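PDB 6OTU: glucose-6-phosphate isomerase from Chlamydia trachomatis D/UW-3/CX, which catalyses the reversible isomerisation of glucose-6-phosphate to fructose-6-phosphate, a step shared by glycolysis and gluconeogenesis. Local coordinates for residues E202-V207 with Q227-K232; A110-V115 with S271-V276. All coordinates share one frame; numbering follows the deposited sequence.

Overall arrangement
Both contacts are made by buried residues, but they sit in different places. Contact 1 lies peripherally, its centre about 31 Å from the centre of the chain, whereas contact 2 lies deeper, about 14 Å from it; their centres are 29 Å apart. Contact 1 is local, joining strand 204-209 of the five-stranded parallel sheet to helix 216-231, which follows it in the chain. Contact 2 is long-range: it brings 110-115 against 271-276 across 155 intervening residues, and contact 1 is nested within that span. Their chemistry differs accordingly. One tyrosine reaching for a strand carbonyl carries contact 1, while contact 2 is a polar network of threonine hydroxyls, an arginine and two waters.

Contact 1: E202-V207 with Q227-K232; sequences EQTLVV and QAYQNK
Tyr229 of helix 216-231 spans the gap to strand 204-209 and meets Thr204 and Val206, inside a beta-alpha-beta unit that strand 240-245 completes in the parallel sheet. The tyrosine supplies more than half of the 136 Å² buried between the segments, and Thr204 and Val206 give about 21 Å² each. The two strand residues, spaced two apart, both direct their CB atoms toward the helix, as expected on one face of a strand. Tyr229 itself starts off to the side of the strand; with CG anti to the carbonyl carbon (chi1 -87°), the long side chain still carries its hydroxyl across.

At the strand, Tyr229 OH gives Thr204 O a weak hydrogen bond at 2.9 Å, and the carbonyl oxygen approaches the phenol edge-on, close to the ring plane. Thr204 O also accepts from His239 ND1, so this strand carbonyl has a second partner beside the phenol. The hydroxyl of Thr204 is engaged differently: OG1 bonds to Asp200 O, while its carbon CB approaches Tyr229 OH at 3.4 Å.

Val206 adds the apolar part. The valine and tyrosine side chains run alongside one another in opposing senses, and CG2 of Val206 comes obliquely to the ring, 4.0 Å from Tyr229 CE1. Around the ring, Phe240 packs edge-to-face and His239 meets it with planes at about 40°, so Phe240, which opens the next strand, and His239 just before it help enclose the tyrosine. The substrate lies farther off, about 14 Å from the Val206 side chain. With CG1 anti to the backbone N (chi1 176°), Val206 places its other methyl, CG2, 3.9 Å from Tyr229 OH.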
ATOM      1  N   GLU A 202     -15.129  24.170  17.611  1.00 50.32           N
ATOM      2  CA  GLU A 202     -16.329  24.973  17.393  1.00 48.29           C
ATOM      3  C   GLU A 202     -16.724  25.001  15.922  1.00 47.66           C
ATOM      4  O   GLU A 202     -17.907  25.157  15.599  1.00 47.52           O
ATOM      5  CB  GLU A 202     -16.120  26.390  17.916  1.00 44.14           C
ATOM      6  CG  GLU A 202     -17.379  26.983  18.517  1.00 61.43           C
ATOM      7  CD  GLU A 202     -17.086  28.051  19.555  1.00 76.48           C
ATOM      8  OE1 GLU A 202     -17.924  28.237  20.468  1.00 76.29           O
ATOM      9  OE2 GLU A 202     -16.017  28.703  19.453  1.00 80.81           O
ATOM     10  N   GLN A 203     -15.757  24.817  15.023  1.00 46.03           N
ATOM     11  CA  GLN A 203     -15.986  24.828  13.586  1.00 43.83           C
ATOM     12  C   GLN A 203     -16.102  23.429  12.995  1.00 40.54           C
ATOM     13  O   GLN A 203     -16.201  23.290  11.773  1.00 44.20           O
ATOM     14  CB  GLN A 203     -14.859  25.598  12.889  1.00 48.91           C
ATOM     15  CG  GLN A 203     -15.092  27.098  12.810  1.00 58.49           C
ATOM     16  CD  GLN A 203     -16.466  27.444  12.241  1.00 65.25           C
ATOM     17  OE1 GLN A 203     -16.759  27.145  11.082  1.00 66.24           O
ATOM     18  NE2 GLN A 203     -17.312  28.071  13.059  1.00 68.63           N
ATOM     19  N   THR A 204     -16.104  22.393  13.823  1.00 46.73           N
ATOM     20  CA  THR A 204     -15.950  21.021  13.357  1.00 46.20           C
ATOM     21  C   THR A 204     -17.267  20.272  13.475  1.00 42.62           C
ATOM     22  O   THR A 204     -17.926  20.321  14.517  1.00 42.77           O
ATOM     23  CB  THR A 204     -14.859  20.283  14.151  1.00 44.87           C
ATOM     24  OG1 THR A 204     -13.581  20.898  13.924  1.00 43.69           O
ATOM     25  CG2 THR A 204     -14.785  18.833  13.722  1.00 35.16           C
ATOM     26  N   LEU A 205     -17.640  19.585  12.406  1.00 41.18           N
ATOM     27  CA  LEU A 205     -18.725  18.618  12.425  1.00 38.13           C
ATOM     28  C   LEU A 205     -18.121  17.210  12.486  1.00 37.05           C
ATOM     29  O   LEU A 205     -17.281  16.855  11.652  1.00 34.07           O
ATOM     30  CB  LEU A 205     -19.602  18.793  11.179  1.00 36.67           C
ATOM     31  CG  LEU A 205     -20.652  17.695  10.983  1.00 43.65           C
ATOM     32  CD1 LEU A 205     -21.763  17.867  12.019  1.00 39.79           C
ATOM     33  CD2 LEU A 205     -21.213  17.680   9.561  1.00 46.14           C
ATOM     34  N   VAL A 206     -18.518  16.419  13.479  1.00 35.93           N
ATOM     35  CA  VAL A 206     -17.972  15.073  13.652  1.00 36.77           C
ATOM     36  C   VAL A 206     -18.989  14.069  13.133  1.00 37.84           C
ATOM     37  O   VAL A 206     -20.106  13.992  13.652  1.00 35.43           O
ATOM     38  CB  VAL A 206     -17.635  14.780  15.123  1.00 37.61           C
ATOM     39  CG1 VAL A 206     -17.168  13.327  15.270  1.00 34.87           C
ATOM     40  CG2 VAL A 206     -16.599  15.762  15.652  1.00 35.59           C
ATOM     41  N   VAL A 207     -18.615  13.281  12.136  1.00 33.97           N
ATOM     42  CA  VAL A 207     -19.521  12.315  11.519  1.00 37.47           C
ATOM     43  C   VAL A 207     -19.064  10.921  11.938  1.00 39.59           C
ATOM     44  O   VAL A 207     -18.036  10.420  11.463  1.00 34.58           O
ATOM     45  CB  VAL A 207     -19.561  12.458   9.989  1.00 37.83           C
ATOM     46  CG1 VAL A 207     -20.616  11.521   9.377  1.00 32.46           C
ATOM     47  CG2 VAL A 207     -19.859  13.898   9.607  1.00 33.02           C
ATOM     48  N   GLN A 227     -15.323  13.894  24.789  1.00 43.80           N
ATOM     49  CA  GLN A 227     -14.618  14.450  25.940  1.00 43.74           C
ATOM     50  C   GLN A 227     -13.894  15.735  25.577  1.00 47.46           C
ATOM     51  O   GLN A 227     -13.851  16.673  26.381  1.00 50.18           O
ATOM     52  CB  GLN A 227     -13.637  13.429  26.511  1.00 47.54           C
ATOM     53  CG  GLN A 227     -14.271  12.082  26.790  1.00 62.21           C
ATOM     54  CD  GLN A 227     -13.910  11.512  28.136  1.00 72.32           C
ATOM     55  OE1 GLN A 227     -13.207  10.503  28.229  1.00 69.40           O
ATOM     56  NE2 GLN A 227     -14.400  12.148  29.195  1.00 80.95           N
ATOM     57  N   ALA A 228     -13.322  15.799  24.370  1.00 39.31           N
ATOM     58  CA  ALA A 228     -12.605  17.001  23.963  1.00 39.42           C
ATOM     59  C   ALA A 228     -13.553  18.194  23.856  1.00 47.07           C
ATOM     60  O   ALA A 228     -13.213  19.297  24.302  1.00 44.83           O
ATOM     61  CB  ALA A 228     -11.855  16.754  22.646  1.00 38.45           C
ATOM     62  N   TYR A 229     -14.753  17.991  23.287  1.00 44.45           N
ATOM     63  CA  TYR A 229     -15.758  19.056  23.268  1.00 49.42           C
ATOM     64  C   TYR A 229     -16.131  19.488  24.679  1.00 51.65           C
ATOM     65  O   TYR A 229     -16.166  20.685  24.991  1.00 56.53           O
ATOM     66  CB  TYR A 229     -17.007  18.604  22.517  1.00 50.62           C
ATOM     67  CG  TYR A 229     -16.913  18.841  21.033  1.00 46.81           C
ATOM     68  CD1 TYR A 229     -16.344  17.888  20.201  1.00 42.75           C
ATOM     69  CD2 TYR A 229     -17.369  20.025  20.465  1.00 47.99           C
ATOM     70  CE1 TYR A 229     -16.244  18.092  18.846  1.00 37.71           C
ATOM     71  CE2 TYR A 229     -17.274  20.243  19.097  1.00 44.85           C
ATOM     72  CZ  TYR A 229     -16.711  19.268  18.301  1.00 39.87           C
ATOM     73  OH  TYR A 229     -16.593  19.457  16.953  1.00 39.92           O
ATOM     74  N   GLN A 230     -16.402  18.518  25.550  1.00 48.62           N
ATOM     75  CA  GLN A 230     -16.784  18.826  26.919  1.00 52.40           C
ATOM     76  C   GLN A 230     -15.660  19.522  27.674  1.00 55.91           C
ATOM     77  O   GLN A 230     -15.928  20.410  28.488  1.00 60.65           O
ATOM     78  CB  GLN A 230     -17.208  17.548  27.634  1.00 59.37           C
ATOM     79  CG  GLN A 230     -17.794  17.780  29.010  1.00 73.26           C
ATOM     80  CD  GLN A 230     -17.115  16.945  30.072  1.00 83.53           C
ATOM     81  OE1 GLN A 230     -17.159  15.711  30.036  1.00 80.28           O
ATOM     82  NE2 GLN A 230     -16.470  17.615  31.024  1.00 93.18           N
ATOM     83  N   ASN A 231     -14.403  19.157  27.404  1.00 58.15           N
ATOM     84  CA  ASN A 231     -13.277  19.844  28.037  1.00 62.73           C
ATOM     85  C   ASN A 231     -13.178  21.294  27.576  1.00 65.00           C
ATOM     86  O   ASN A 231     -12.946  22.195  28.387  1.00 69.05           O
ATOM     87  CB  ASN A 231     -11.973  19.105  27.743  1.00 64.65           C
ATOM     88  CG  ASN A 231     -11.939  17.723  28.356  1.00 65.56           C
ATOM     89  OD1 ASN A 231     -12.752  17.392  29.221  1.00 64.05           O
ATOM     90  ND2 ASN A 231     -10.997  16.899  27.899  1.00 68.99           N
ATOM     91  N   LYS A 232     -13.334  21.545  26.276  1.00 66.01           N
ATOM     92  CA  LYS A 232     -13.401  22.933  25.831  1.00 65.64           C
ATOM     93  C   LYS A 232     -14.714  23.614  26.221  1.00 63.54           C
ATOM     94  O   LYS A 232     -14.892  24.802  25.929  1.00 62.09           O
ATOM     95  CB  LYS A 232     -13.186  23.013  24.315  1.00 58.61           C
TER

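Contact 2: A110-V115 with S271-V276; sequences ATRAWV and SATSMV
Thr111 and Thr273 face each other with side chains crossing at about a right angle, and their hydroxyls meet: Thr273 OG1 donates to Thr111 OG1 at 2.8 Å. Thr111 OG1 is also bonded to His108 O. Arg112 approaches the same Thr273 oxygen obliquely, and its NH1 donates at 2.9 Å to Thr273 OG1 with an N-H...O angle of 150°. That oxygen lies at the guanidinium edge, only 7° out of plane. A bend at chi2 (-93°) turns the arginine chain toward Thr273, and its CD passes 3.7 Å from Thr273 OG1. Salt bridges from NE to Asp301 and from NH2 to Glu477 probably fix the rotation of this buried cation.

Water 1 ties the backbones together, donating to Thr111 O at 2.8 Å and to Thr273 O at 2.6 Å; water 2 accepts from Thr273 N and, weakly, from Arg112 NH1. Ser271 O takes two donors from Ser274: OG at 2.6 Å, in the carbonyl plane and on a lone pair, and N at 2.9 Å. Val276 N gives Ser274 OG the capping bond (3.3 Å). Segment 271-276 thus pairs a type I beta turn, Ser271 to Ser274, with the serine N-cap of helix 275-285.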
ATOM      1  N   ALA A 110     -28.597  -0.532  -5.480  1.00 34.03           N
ATOM      2  CA  ALA A 110     -29.855   0.176  -5.312  1.00 33.38           C
ATOM      3  C   ALA A 110     -29.671   1.539  -4.636  1.00 40.05           C
ATOM      4  O   ALA A 110     -30.559   2.394  -4.751  1.00 36.62           O
ATOM      5  CB  ALA A 110     -30.840  -0.698  -4.535  1.00 32.15           C
ATOM      6  N   THR A 111     -28.534   1.779  -3.967  1.00 30.59           N
ATOM      7  CA  THR A 111     -28.311   3.085  -3.347  1.00 32.25           C
ATOM      8  C   THR A 111     -28.057   4.194  -4.361  1.00 35.42           C
ATOM      9  O   THR A 111     -28.127   5.373  -3.992  1.00 37.65           O
ATOM     10  CB  THR A 111     -27.142   3.045  -2.358  1.00 31.37           C
ATOM     11  OG1 THR A 111     -25.919   2.779  -3.053  1.00 31.82           O
ATOM     12  CG2 THR A 111     -27.369   1.978  -1.317  1.00 31.58           C
ATOM     13  N   ARG A 112     -27.759   3.849  -5.626  1.00 36.42           N
ATOM     14  CA  ARG A 112     -27.661   4.839  -6.692  1.00 30.36           C
ATOM     15  C   ARG A 112     -28.610   4.579  -7.858  1.00 34.56           C
ATOM     16  O   ARG A 112     -28.709   5.433  -8.752  1.00 33.44           O
ATOM     17  CB  ARG A 112     -26.213   4.934  -7.223  1.00 34.55           C
ATOM     18  CG  ARG A 112     -25.636   3.646  -7.861  1.00 35.79           C
ATOM     19  CD  ARG A 112     -24.858   2.796  -6.832  1.00 34.97           C
ATOM     20  NE  ARG A 112     -24.000   1.796  -7.472  1.00 31.84           N
ATOM     21  CZ  ARG A 112     -22.955   1.199  -6.894  1.00 35.27           C
ATOM     22  NH1 ARG A 112     -22.613   1.470  -5.632  1.00 28.86           N
ATOM     23  NH2 ARG A 112     -22.253   0.302  -7.581  1.00 32.51           N
ATOM     24  N   ALA A 113     -29.308   3.439  -7.875  1.00 36.25           N
ATOM     25  CA  ALA A 113     -30.188   3.111  -8.998  1.00 41.87           C
ATOM     26  C   ALA A 113     -31.248   4.188  -9.229  1.00 44.74           C
ATOM     27  O   ALA A 113     -31.723   4.362 -10.359  1.00 38.36           O
ATOM     28  CB  ALA A 113     -30.841   1.742  -8.764  1.00 34.60           C
ATOM     29  N   TRP A 114     -31.611   4.937  -8.184  1.00 39.70           N
ATOM     30  CA  TRP A 114     -32.718   5.880  -8.289  1.00 37.83           C
ATOM     31  C   TRP A 114     -32.386   7.114  -9.114  1.00 47.78           C
ATOM     32  O   TRP A 114     -33.304   7.888  -9.396  1.00 41.45           O
ATOM     33  CB  TRP A 114     -33.181   6.326  -6.905  1.00 37.37           C
ATOM     34  CG  TRP A 114     -32.137   7.086  -6.142  1.00 39.80           C
ATOM     35  CD1 TRP A 114     -31.177   6.559  -5.312  1.00 33.26           C
ATOM     36  CD2 TRP A 114     -31.944   8.509  -6.128  1.00 35.95           C
ATOM     37  NE1 TRP A 114     -30.392   7.568  -4.801  1.00 32.35           N
ATOM     38  CE2 TRP A 114     -30.847   8.774  -5.273  1.00 36.04           C
ATOM     39  CE3 TRP A 114     -32.591   9.585  -6.747  1.00 38.30           C
ATOM     40  CZ2 TRP A 114     -30.382  10.076  -5.028  1.00 33.86           C
ATOM     41  CZ3 TRP A 114     -32.124  10.885  -6.504  1.00 38.33           C
ATOM     42  CH2 TRP A 114     -31.035  11.111  -5.649  1.00 43.07           C
ATOM     43  N   VAL A 115     -31.119   7.333  -9.497  1.00 37.96           N
ATOM     44  CA  VAL A 115     -30.822   8.509 -10.310  1.00 39.64           C
ATOM     45  C   VAL A 115     -31.073   8.277 -11.791  1.00 47.58           C
ATOM     46  O   VAL A 115     -30.982   9.228 -12.576  1.00 54.17           O
ATOM     47  CB  VAL A 115     -29.379   9.025 -10.161  1.00 38.12           C
ATOM     48  CG1 VAL A 115     -29.046   9.222  -8.711  1.00 35.75           C
ATOM     49  CG2 VAL A 115     -28.413   8.082 -10.840  1.00 37.64           C
ATOM     50  N   SER A 271     -20.176   0.569   0.445  1.00 31.68           N
ATOM     51  CA  SER A 271     -21.111   1.558   0.974  1.00 34.97           C
ATOM     52  C   SER A 271     -20.753   3.005   0.629  1.00 32.80           C
ATOM     53  O   SER A 271     -21.456   3.924   1.071  1.00 32.54           O
ATOM     54  CB  SER A 271     -21.231   1.388   2.494  1.00 35.56           C
ATOM     55  OG  SER A 271     -20.046   1.802   3.139  1.00 38.16           O
ATOM     56  N   ALA A 272     -19.697   3.235  -0.157  1.00 33.12           N
ATOM     57  CA  ALA A 272     -19.283   4.603  -0.462  1.00 35.56           C
ATOM     58  C   ALA A 272     -20.368   5.396  -1.195  1.00 39.34           C
ATOM     59  O   ALA A 272     -20.407   6.622  -1.071  1.00 37.59           O
ATOM     60  CB  ALA A 272     -17.991   4.599  -1.281  1.00 32.29           C
ATOM     61  N   THR A 273     -21.255   4.737  -1.951  1.00 36.47           N
ATOM     62  CA  THR A 273     -22.350   5.449  -2.613  1.00 40.14           C
ATOM     63  C   THR A 273     -23.581   5.627  -1.725  1.00 44.15           C
ATOM     64  O   THR A 273     -24.557   6.248  -2.167  1.00 33.45           O
ATOM     65  CB  THR A 273     -22.795   4.736  -3.892  1.00 36.40           C
ATOM     66  OG1 THR A 273     -23.276   3.424  -3.564  1.00 33.01           O
ATOM     67  CG2 THR A 273     -21.669   4.650  -4.908  1.00 36.81           C
ATOM     68  N   SER A 274     -23.575   5.074  -0.512  1.00 31.50           N
ATOM     69  CA  SER A 274     -24.647   5.305   0.441  1.00 31.72           C
ATOM     70  C   SER A 274     -24.316   6.568   1.238  1.00 41.18           C
ATOM     71  O   SER A 274     -23.394   7.317   0.902  1.00 40.29           O
ATOM     72  CB  SER A 274     -24.842   4.090   1.351  1.00 36.64           C
ATOM     73  OG  SER A 274     -23.775   3.956   2.274  1.00 31.26           O
ATOM     74  N   MET A 275     -25.053   6.814   2.323  1.00 34.48           N
ATOM     75  CA  MET A 275     -24.722   7.953   3.167  1.00 37.83           C
ATOM     76  C   MET A 275     -23.366   7.810   3.862  1.00 43.56           C
ATOM     77  O   MET A 275     -22.869   8.802   4.410  1.00 33.05           O
ATOM     78  CB  MET A 275     -25.825   8.165   4.199  1.00 34.80           C
ATOM     79  CG  MET A 275     -27.203   8.467   3.588  1.00 42.17           C
ATOM     80  SD  MET A 275     -27.217   9.857   2.421  1.00 43.44           S
ATOM     81  CE  MET A 275     -26.532  11.122   3.455  1.00 49.91           C
ATOM     82  N   VAL A 276     -22.765   6.610   3.857  1.00 31.32           N
ATOM     83  CA  VAL A 276     -21.406   6.434   4.363  1.00 35.79           C
ATOM     84  C   VAL A 276     -20.438   7.379   3.649  1.00 34.46           C
ATOM     85  O   VAL A 276     -19.581   8.016   4.282  1.00 35.83           O
ATOM     86  CB  VAL A 276     -20.968   4.964   4.218  1.00 39.03           C
ATOM     87  CG1 VAL A 276     -19.468   4.807   4.542  1.00 36.01           C
ATOM     88  CG2 VAL A 276     -21.817   4.081   5.102  1.00 30.88           C
TER
HETATM   89  O   HOH W   1     -27.043   6.639  -1.684  1.00 32.43           O
HETATM   90  O   HOH W   2     -20.515   1.982  -3.212  1.00 34.17           O